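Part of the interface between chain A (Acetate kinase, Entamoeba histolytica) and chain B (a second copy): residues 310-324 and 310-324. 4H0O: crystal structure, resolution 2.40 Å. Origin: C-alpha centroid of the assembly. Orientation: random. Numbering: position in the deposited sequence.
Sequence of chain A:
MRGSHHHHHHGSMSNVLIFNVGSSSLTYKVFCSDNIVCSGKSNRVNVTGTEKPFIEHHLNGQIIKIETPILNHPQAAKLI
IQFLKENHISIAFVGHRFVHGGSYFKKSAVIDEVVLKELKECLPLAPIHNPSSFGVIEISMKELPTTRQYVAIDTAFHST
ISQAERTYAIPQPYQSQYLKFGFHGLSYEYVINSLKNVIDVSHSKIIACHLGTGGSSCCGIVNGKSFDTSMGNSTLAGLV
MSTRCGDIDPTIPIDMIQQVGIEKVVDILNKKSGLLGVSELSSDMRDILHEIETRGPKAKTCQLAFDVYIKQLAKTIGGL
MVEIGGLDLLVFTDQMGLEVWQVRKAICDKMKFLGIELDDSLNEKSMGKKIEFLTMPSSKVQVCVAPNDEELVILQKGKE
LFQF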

ATOM      1  N   ILE A 310      11.894   5.500   5.717  1.00 29.24           N
ATOM      2  CA  ILE A 310      11.122   6.483   6.468  1.00 34.08           C
ATOM      3  C   ILE A 310       9.813   6.815   5.751  1.00 36.18           C
ATOM      4  O   ILE A 310       8.760   6.941   6.387  1.00 29.66           O
ATOM      5  CB  ILE A 310      11.939   7.770   6.705  1.00 31.86           C
ATOM      6  CG1 ILE A 310      13.109   7.499   7.657  1.00 36.24           C
ATOM      7  CG2 ILE A 310      11.055   8.884   7.243  1.00 24.82           C
ATOM      8  CD1 ILE A 310      12.691   6.902   8.989  1.00 38.25           C
ATOM      9  N   LYS A 311       9.887   6.951   4.429  1.00 28.69           N
ATOM     10  CA  LYS A 311       8.709   7.221   3.609  1.00 35.06           C
ATOM     11  C   LYS A 311       7.636   6.165   3.835  1.00 37.68           C
ATOM     12  O   LYS A 311       6.493   6.488   4.158  1.00 35.11           O
ATOM     13  CB  LYS A 311       9.079   7.259   2.123  1.00 34.96           C
ATOM     14  CG  LYS A 311       7.879   7.452   1.197  1.00 42.08           C
ATOM     15  CD  LYS A 311       8.144   6.922  -0.210  1.00 46.13           C
ATOM     16  CE  LYS A 311       8.231   5.398  -0.235  1.00 49.37           C
ATOM     17  NZ  LYS A 311       6.956   4.740   0.174  1.00 55.10           N
ATOM     18  N   GLN A 312       8.015   4.901   3.678  1.00 29.02           N
ATOM     19  CA  GLN A 312       7.072   3.803   3.825  1.00 35.21           C
ATOM     20  C   GLN A 312       6.526   3.721   5.248  1.00 35.89           C
ATOM     21  O   GLN A 312       5.350   3.401   5.455  1.00 27.84           O
ATOM     22  CB  GLN A 312       7.723   2.479   3.419  1.00 34.85           C
ATOM     23  CG  GLN A 312       6.782   1.278   3.449  1.00 36.74           C
ATOM     24  CD  GLN A 312       5.642   1.387   2.448  1.00 37.84           C
ATOM     25  OE1 GLN A 312       5.660   2.233   1.552  1.00 51.72           O
ATOM     26  NE2 GLN A 312       4.644   0.522   2.596  1.00 44.88           N
ATOM     27  N   LEU A 313       7.376   4.025   6.223  1.00 25.30           N
ATOM     28  CA  LEU A 313       6.966   4.003   7.622  1.00 27.27           C
ATOM     29  C   LEU A 313       5.943   5.101   7.883  1.00 36.26           C
ATOM     30  O   LEU A 313       4.866   4.842   8.428  1.00 29.71           O
ATOM     31  CB  LEU A 313       8.180   4.151   8.546  1.00 27.46           C
ATOM     32  CG  LEU A 313       7.949   4.164  10.062  1.00 33.49           C
ATOM     33  CD1 LEU A 313       6.952   3.096  10.494  1.00 28.61           C
ATOM     34  CD2 LEU A 313       9.265   3.967  10.796  1.00 30.56           C
ATOM     35  N   ALA A 314       6.277   6.321   7.469  1.00 26.09           N
ATOM     36  CA  ALA A 314       5.385   7.465   7.634  1.00 28.82           C
ATOM     37  C   ALA A 314       4.068   7.250   6.889  1.00 32.45           C
ATOM     38  O   ALA A 314       2.994   7.554   7.411  1.00 27.35           O
ATOM     39  CB  ALA A 314       6.066   8.737   7.152  1.00 27.26           C
ATOM     40  N   LYS A 315       4.162   6.735   5.666  1.00 26.53           N
ATOM     41  CA  LYS A 315       2.984   6.433   4.854  1.00 29.87           C
ATOM     42  C   LYS A 315       2.095   5.404   5.561  1.00 30.66           C
ATOM     43  O   LYS A 315       0.867   5.508   5.539  1.00 28.07           O
ATOM     44  CB  LYS A 315       3.404   5.925   3.464  1.00 34.48           C
ATOM     45  CG  LYS A 315       2.245   5.704   2.485  1.00 43.24           C
ATOM     46  CD  LYS A 315       2.646   4.880   1.242  1.00 60.72           C
ATOM     47  CE  LYS A 315       3.701   5.572   0.373  1.00 59.99           C
ATOM     48  NZ  LYS A 315       3.937   4.866  -0.930  1.00 71.08           N
ATOM     49  N   THR A 316       2.724   4.423   6.202  1.00 27.33           N
ATOM     50  CA  THR A 316       1.997   3.408   6.962  1.00 24.58           C
ATOM     51  C   THR A 316       1.308   4.015   8.185  1.00 27.37           C
ATOM     52  O   THR A 316       0.156   3.682   8.480  1.00 27.99           O
ATOM     53  CB  THR A 316       2.928   2.261   7.395  1.00 26.20           C
ATOM     54  OG1 THR A 316       3.506   1.658   6.230  1.00 32.80           O
ATOM     55  CG2 THR A 316       2.167   1.203   8.184  1.00 24.42           C
ATOM     56  N   ILE A 317       2.011   4.900   8.894  1.00 28.37           N
ATOM     57  CA  ILE A 317       1.448   5.564  10.070  1.00 23.54           C
ATOM     58  C   ILE A 317       0.215   6.363   9.681  1.00 25.69           C
ATOM     59  O   ILE A 317      -0.831   6.268  10.332  1.00 25.64           O
ATOM     60  CB  ILE A 317       2.439   6.540  10.734  1.00 33.39           C
ATOM     61  CG1 ILE A 317       3.739   5.834  11.119  1.00 30.75           C
ATOM     62  CG2 ILE A 317       1.812   7.160  11.973  1.00 20.66           C
ATOM     63  CD1 ILE A 317       3.532   4.677  12.034  1.00 30.64           C
ATOM     64  N   GLY A 318       0.352   7.158   8.622  1.00 24.37           N
ATOM     65  CA  GLY A 318      -0.730   8.001   8.143  1.00 25.91           C
ATOM     66  C   GLY A 318      -1.971   7.210   7.775  1.00 30.93           C
ATOM     67  O   GLY A 318      -3.088   7.594   8.135  1.00 28.77           O
ATOM     68  N   GLY A 319      -1.778   6.107   7.055  1.00 29.78           N
ATOM     69  CA  GLY A 319      -2.884   5.261   6.647  1.00 25.34           C
ATOM     70  C   GLY A 319      -3.622   4.698   7.847  1.00 29.93           C
ATOM     71  O   GLY A 319      -4.856   4.700   7.890  1.00 27.17           O
ATOM     72  N   LEU A 320      -2.863   4.221   8.828  1.00 21.83           N
ATOM     73  CA  LEU A 320      -3.443   3.643  10.033  1.00 28.81           C
ATOM     74  C   LEU A 320      -4.172   4.686  10.881  1.00 34.80           C
ATOM     75  O   LEU A 320      -5.214   4.390  11.474  1.00 33.19           O
ATOM     76  CB  LEU A 320      -2.368   2.926  10.853  1.00 25.13           C
ATOM     77  CG  LEU A 320      -1.917   1.587  10.263  1.00 29.93           C
ATOM     78  CD1 LEU A 320      -0.674   1.079  10.962  1.00 26.23           C
ATOM     79  CD2 LEU A 320      -3.033   0.559  10.370  1.00 29.39           C
ATOM     80  N   MET A 321      -3.627   5.901  10.931  1.00 27.26           N
ATOM     81  CA  MET A 321      -4.244   6.988  11.692  1.00 31.67           C
ATOM     82  C   MET A 321      -5.650   7.309  11.175  1.00 29.18           C
ATOM     83  O   MET A 321      -6.566   7.567  11.961  1.00 25.88           O
ATOM     84  CB  MET A 321      -3.368   8.247  11.656  1.00 27.24           C
ATOM     85  CG  MET A 321      -3.930   9.404  12.471  1.00 39.28           C
ATOM     86  SD  MET A 321      -2.985  10.936  12.316  1.00 42.14           S
ATOM     87  CE  MET A 321      -3.325  11.362  10.606  1.00 48.05           C
ATOM     88  N   VAL A 322      -5.816   7.282   9.854  1.00 29.33           N
ATOM     89  CA  VAL A 322      -7.119   7.542   9.244  1.00 33.62           C
ATOM     90  C   VAL A 322      -8.097   6.384   9.474  1.00 36.61           C
ATOM     91  O   VAL A 322      -9.291   6.604   9.696  1.00 36.96           O
ATOM     92  CB  VAL A 322      -6.985   7.875   7.743  1.00 32.05           C
ATOM     93  CG1 VAL A 322      -8.342   7.863   7.061  1.00 31.18           C
ATOM     94  CG2 VAL A 322      -6.339   9.235   7.569  1.00 24.19           C
ATOM     95  N   GLU A 323      -7.586   5.155   9.438  1.00 31.86           N
ATOM     96  CA  GLU A 323      -8.412   3.978   9.707  1.00 31.39           C
ATOM     97  C   GLU A 323      -9.013   3.991  11.114  1.00 34.71           C
ATOM     98  O   GLU A 323     -10.197   3.702  11.291  1.00 40.13           O
ATOM     99  CB  GLU A 323      -7.610   2.688   9.506  1.00 36.97           C
ATOM    100  CG  GLU A 323      -7.721   2.083   8.117  1.00 45.80           C
ATOM    101  CD  GLU A 323      -6.946   0.785   7.985  1.00 52.95           C
ATOM    102  OE1 GLU A 323      -5.724   0.850   7.736  1.00 57.27           O
ATOM    103  OE2 GLU A 323      -7.558  -0.295   8.138  1.00 53.39           O
ATOM    104  N   ILE A 324      -8.194   4.327  12.108  1.00 30.24           N
ATOM    105  CA  ILE A 324      -8.632   4.308  13.504  1.00 31.17           C
ATOM    106  C   ILE A 324      -9.289   5.622  13.944  1.00 30.68           C
ATOM    107  O   ILE A 324      -9.784   5.729  15.067  1.00 34.42           O
ATOM    108  CB  ILE A 324      -7.470   3.951  14.464  1.00 35.51           C
ATOM    109  CG1 ILE A 324      -6.396   5.041  14.450  1.00 35.45           C
ATOM    110  CG2 ILE A 324      -6.868   2.599  14.091  1.00 27.40           C
ATOM    111  CD1 ILE A 324      -5.277   4.803  15.457  1.00 30.25           C
TER
ATOM    112  N   ILE B 310     -13.538   1.732   0.230  1.00 33.39           N
ATOM    113  CA  ILE B 310     -13.426   2.944   1.037  1.00 33.03           C
ATOM    114  C   ILE B 310     -12.205   2.879   1.958  1.00 33.87           C
ATOM    115  O   ILE B 310     -11.484   3.869   2.123  1.00 31.48           O
ATOM    116  CB  ILE B 310     -14.705   3.178   1.877  1.00 32.25           C
ATOM    117  CG1 ILE B 310     -15.876   3.585   0.981  1.00 33.67           C
ATOM    118  CG2 ILE B 310     -14.476   4.240   2.947  1.00 27.12           C
ATOM    119  CD1 ILE B 310     -15.635   4.865   0.203  1.00 29.04           C
ATOM    120  N   LYS B 311     -11.978   1.708   2.544  1.00 27.53           N
ATOM    121  CA  LYS B 311     -10.849   1.501   3.442  1.00 30.94           C
ATOM    122  C   LYS B 311      -9.523   1.801   2.751  1.00 32.97           C
ATOM    123  O   LYS B 311      -8.668   2.493   3.305  1.00 25.27           O
ATOM    124  CB  LYS B 311     -10.848   0.070   3.982  1.00 30.60           C
ATOM    125  CG  LYS B 311      -9.684  -0.244   4.908  1.00 40.84           C
ATOM    126  CD  LYS B 311      -9.094  -1.612   4.609  1.00 45.32           C
ATOM    127  CE  LYS B 311      -8.136  -1.555   3.429  1.00 59.48           C
ATOM    128  NZ  LYS B 311      -7.194  -2.707   3.422  1.00 56.09           N
ATOM    129  N   GLN B 312      -9.353   1.278   1.540  1.00 29.60           N
ATOM    130  CA  GLN B 312      -8.120   1.486   0.794  1.00 34.90           C
ATOM    131  C   GLN B 312      -7.950   2.938   0.358  1.00 32.11           C
ATOM    132  O   GLN B 312      -6.838   3.468   0.380  1.00 27.68           O
ATOM    133  CB  GLN B 312      -8.060   0.560  -0.420  1.00 31.58           C
ATOM    134  CG  GLN B 312      -6.688   0.490  -1.065  1.00 36.46           C
ATOM    135  CD  GLN B 312      -5.618  -0.005  -0.107  1.00 41.75           C
ATOM    136  OE1 GLN B 312      -5.910  -0.710   0.862  1.00 48.30           O
ATOM    137  NE2 GLN B 312      -4.370   0.363  -0.374  1.00 47.62           N
ATOM    138  N   LEU B 313      -9.053   3.576  -0.028  1.00 29.04           N
ATOM    139  CA  LEU B 313      -9.024   4.982  -0.428  1.00 29.41           C
ATOM    140  C   LEU B 313      -8.661   5.869   0.758  1.00 30.28           C
ATOM    141  O   LEU B 313      -7.853   6.790   0.634  1.00 27.25           O
ATOM    142  CB  LEU B 313     -10.368   5.405  -1.032  1.00 24.26           C
ATOM    143  CG  LEU B 313     -10.516   6.868  -1.468  1.00 29.27           C
ATOM    144  CD1 LEU B 313      -9.370   7.295  -2.372  1.00 24.42           C
ATOM    145  CD2 LEU B 313     -11.846   7.100  -2.177  1.00 24.06           C
ATOM    146  N   ALA B 314      -9.254   5.579   1.911  1.00 28.43           N
ATOM    147  CA  ALA B 314      -8.975   6.339   3.123  1.00 27.77           C
ATOM    148  C   ALA B 314      -7.512   6.184   3.544  1.00 29.95           C
ATOM    149  O   ALA B 314      -6.842   7.162   3.881  1.00 28.95           O
ATOM    150  CB  ALA B 314      -9.900   5.903   4.237  1.00 24.37           C
ATOM    151  N   LYS B 315      -7.024   4.948   3.531  1.00 30.83           N
ATOM    152  CA  LYS B 315      -5.640   4.663   3.896  1.00 33.41           C
ATOM    153  C   LYS B 315      -4.648   5.343   2.948  1.00 33.10           C
ATOM    154  O   LYS B 315      -3.599   5.838   3.373  1.00 31.16           O
ATOM    155  CB  LYS B 315      -5.399   3.152   3.916  1.00 31.11           C
ATOM    156  CG  LYS B 315      -3.960   2.760   4.208  1.00 44.84           C
ATOM    157  CD  LYS B 315      -3.710   1.280   3.936  1.00 53.54           C
ATOM    158  CE  LYS B 315      -4.617   0.391   4.777  1.00 50.25           C
ATOM    159  NZ  LYS B 315      -4.422  -1.060   4.486  1.00 65.40           N
ATOM    160  N   THR B 316      -4.991   5.368   1.663  1.00 28.80           N
ATOM    161  CA  THR B 316      -4.138   5.987   0.653  1.00 29.28           C
ATOM    162  C   THR B 316      -4.039   7.503   0.855  1.00 31.04           C
ATOM    163  O   THR B 316      -2.958   8.086   0.724  1.00 33.32           O
ATOM    164  CB  THR B 316      -4.650   5.693  -0.766  1.00 25.71           C
ATOM    165  OG1 THR B 316      -4.807   4.276  -0.933  1.00 31.75           O
ATOM    166  CG2 THR B 316      -3.667   6.222  -1.807  1.00 24.09           C
ATOM    167  N   ILE B 317      -5.169   8.133   1.165  1.00 22.59           N
ATOM    168  CA  ILE B 317      -5.204   9.567   1.435  1.00 26.39           C
ATOM    169  C   ILE B 317      -4.404   9.891   2.697  1.00 27.88           C
ATOM    170  O   ILE B 317      -3.607  10.838   2.712  1.00 26.83           O
ATOM    171  CB  ILE B 317      -6.655  10.078   1.578  1.00 36.14           C
ATOM    172  CG1 ILE B 317      -7.386   9.982   0.236  1.00 28.44           C
ATOM    173  CG2 ILE B 317      -6.680  11.511   2.091  1.00 27.91           C
ATOM    174  CD1 ILE B 317      -8.891  10.192   0.341  1.00 31.78           C
ATOM    175  N   GLY B 318      -4.614   9.100   3.747  1.00 19.47           N
ATOM    176  CA  GLY B 318      -3.858   9.251   4.980  1.00 27.37           C
ATOM    177  C   GLY B 318      -2.356   9.184   4.765  1.00 31.76           C
ATOM    178  O   GLY B 318      -1.606   9.987   5.324  1.00 30.79           O
ATOM    179  N   GLY B 319      -1.913   8.228   3.951  1.00 26.16           N
ATOM    180  CA  GLY B 319      -0.495   8.052   3.689  1.00 23.34           C
ATOM    181  C   GLY B 319       0.102   9.208   2.905  1.00 28.12           C
ATOM    182  O   GLY B 319       1.225   9.638   3.176  1.00 28.12           O
ATOM    183  N   LEU B 320      -0.650   9.711   1.930  1.00 27.43           N
ATOM    184  CA  LEU B 320      -0.179  10.802   1.079  1.00 27.13           C
ATOM    185  C   LEU B 320      -0.105  12.121   1.838  1.00 30.56           C
ATOM    186  O   LEU B 320       0.782  12.943   1.584  1.00 32.96           O
ATOM    187  CB  LEU B 320      -1.072  10.952  -0.157  1.00 21.10           C
ATOM    188  CG  LEU B 320      -0.875   9.893  -1.246  1.00 32.47           C
ATOM    189  CD1 LEU B 320      -1.883  10.063  -2.370  1.00 29.57           C
ATOM    190  CD2 LEU B 320       0.542   9.949  -1.803  1.00 33.41           C
ATOM    191  N   MET B 321      -1.039  12.316   2.765  1.00 25.17           N
ATOM    192  CA  MET B 321      -1.084  13.522   3.587  1.00 29.21           C
ATOM    193  C   MET B 321       0.198  13.691   4.403  1.00 34.96           C
ATOM    194  O   MET B 321       0.772  14.783   4.457  1.00 30.90           O
ATOM    195  CB  MET B 321      -2.298  13.479   4.516  1.00 28.48           C
ATOM    196  CG  MET B 321      -2.449  14.701   5.403  1.00 28.52           C
ATOM    197  SD  MET B 321      -4.000  14.661   6.327  1.00 34.83           S
ATOM    198  CE  MET B 321      -3.786  13.156   7.280  1.00 38.83           C
ATOM    199  N   VAL B 322       0.643  12.604   5.029  1.00 31.91           N
ATOM    200  CA  VAL B 322       1.868  12.629   5.821  1.00 35.37           C
ATOM    201  C   VAL B 322       3.087  12.874   4.931  1.00 30.78           C
ATOM    202  O   VAL B 322       4.013  13.590   5.317  1.00 37.24           O
ATOM    203  CB  VAL B 322       2.040  11.332   6.639  1.00 32.38           C
ATOM    204  CG1 VAL B 322       3.366  11.333   7.381  1.00 29.14           C
ATOM    205  CG2 VAL B 322       0.901  11.182   7.630  1.00 25.23           C
ATOM    206  N   GLU B 323       3.071  12.301   3.730  1.00 32.24           N
ATOM    207  CA  GLU B 323       4.176  12.465   2.787  1.00 35.43           C
ATOM    208  C   GLU B 323       4.377  13.910   2.345  1.00 30.06           C
ATOM    209  O   GLU B 323       5.510  14.382   2.248  1.00 44.21           O
ATOM    210  CB  GLU B 323       3.954  11.612   1.542  1.00 31.15           C
ATOM    211  CG  GLU B 323       4.219  10.137   1.718  1.00 42.70           C
ATOM    212  CD  GLU B 323       4.108   9.391   0.405  1.00 58.20           C
ATOM    213  OE1 GLU B 323       5.044   9.495  -0.416  1.00 60.32           O
ATOM    214  OE2 GLU B 323       3.078   8.716   0.189  1.00 61.01           O
ATOM    215  N   ILE B 324       3.275  14.599   2.057  1.00 28.37           N
ATOM    216  CA  ILE B 324       3.332  15.968   1.550  1.00 31.66           C
ATOM    217  C   ILE B 324       3.330  17.005   2.673  1.00 25.47           C
ATOM    218  O   ILE B 324       3.499  18.200   2.424  1.00 39.14           O
ATOM    219  CB  ILE B 324       2.180  16.263   0.559  1.00 33.13           C
ATOM    220  CG1 ILE B 324       0.827  16.260   1.278  1.00 34.28           C
ATOM    221  CG2 ILE B 324       2.196  15.261  -0.595  1.00 24.21           C
ATOM    222  CD1 ILE B 324      -0.354  16.535   0.352  1.00 28.83           C
TER

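The same helix, residues 310-324, from each copy of acetate kinase packs against its counterpart, the N-to-C directions 131° apart. The strongest polar contact is a long salt bridge, Glu A323 OE1 to Lys B315 NZ at 4.0 Å. The carboxylate lies nearer the aliphatic end of the lysine than its nitrogen, with Glu A323 OE1 3.2 Å from Lys B315 CE. The reciprocal pair is looser still: Lys A315 NZ and Glu B323 OE2 are 4.1 Å apart, opposite charges near each other but beyond a salt bridge, although Lys A315 CE again comes within 3.2 Å of Glu B323 OE2. Both glutamates leave CA sideways and bring their ends nearer the partner helix, where they also meet the second lysine of each helix through its chain: Lys A311 CG is 3.8 Å from Glu B323 OE1, and Glu A323 OE2 is 3.9 Å from Lys B311 CG.

No hydrogen bond crosses between the helices. Polar contact at the center instead takes the form of CA-H...O approaches, Gly A319 CA to Lys B315 O at 3.4 Å and Gly A318 CA to Gly B318 O at 3.6 Å, with angles at the hydrogen of 121° and 135°. They accompany a very close approach of the backbones: the axes come within 6.6 Å, and Gly A319 N lies 3.8 Å from Gly B319 N. Glycine makes this possible. A CB on Gly A318 would sit 2.4 Å from Gly B318 O and 2.7 Å from Val B322 CG2, and one on Gly A319 would sit 2.6 Å from Lys B315 CG, all clashes; the same conflicts arise for the chain B glycines.

Beyond the glycines the packing turns apolar. Val A322 and Val B322 point toward the opposing helix and use the space the glycines leave open: Val A322 CG2 rests 3.6 Å from Gly B318 CA, and Val B322 CG2 lies at the same 3.6 Å from Gly A318 CA. Their other methyls meet alanine, with Val A322 CG1 3.8 Å from Ala B314 CB and Val B322 CG1 3.8 Å from Ala A314 CB. Met A321 and Met B321, both t, t, p, bring their ends together, CE to CE at 3.8 Å. Thr A316 and Thr B316 point away and turn back on their own helices, Thr A316 OG1 donating to Gln A312 O at 2.7 Å and Thr B316 OG1 to Gln B312 O at 2.5 Å. Together the two stretches bury 639 Å².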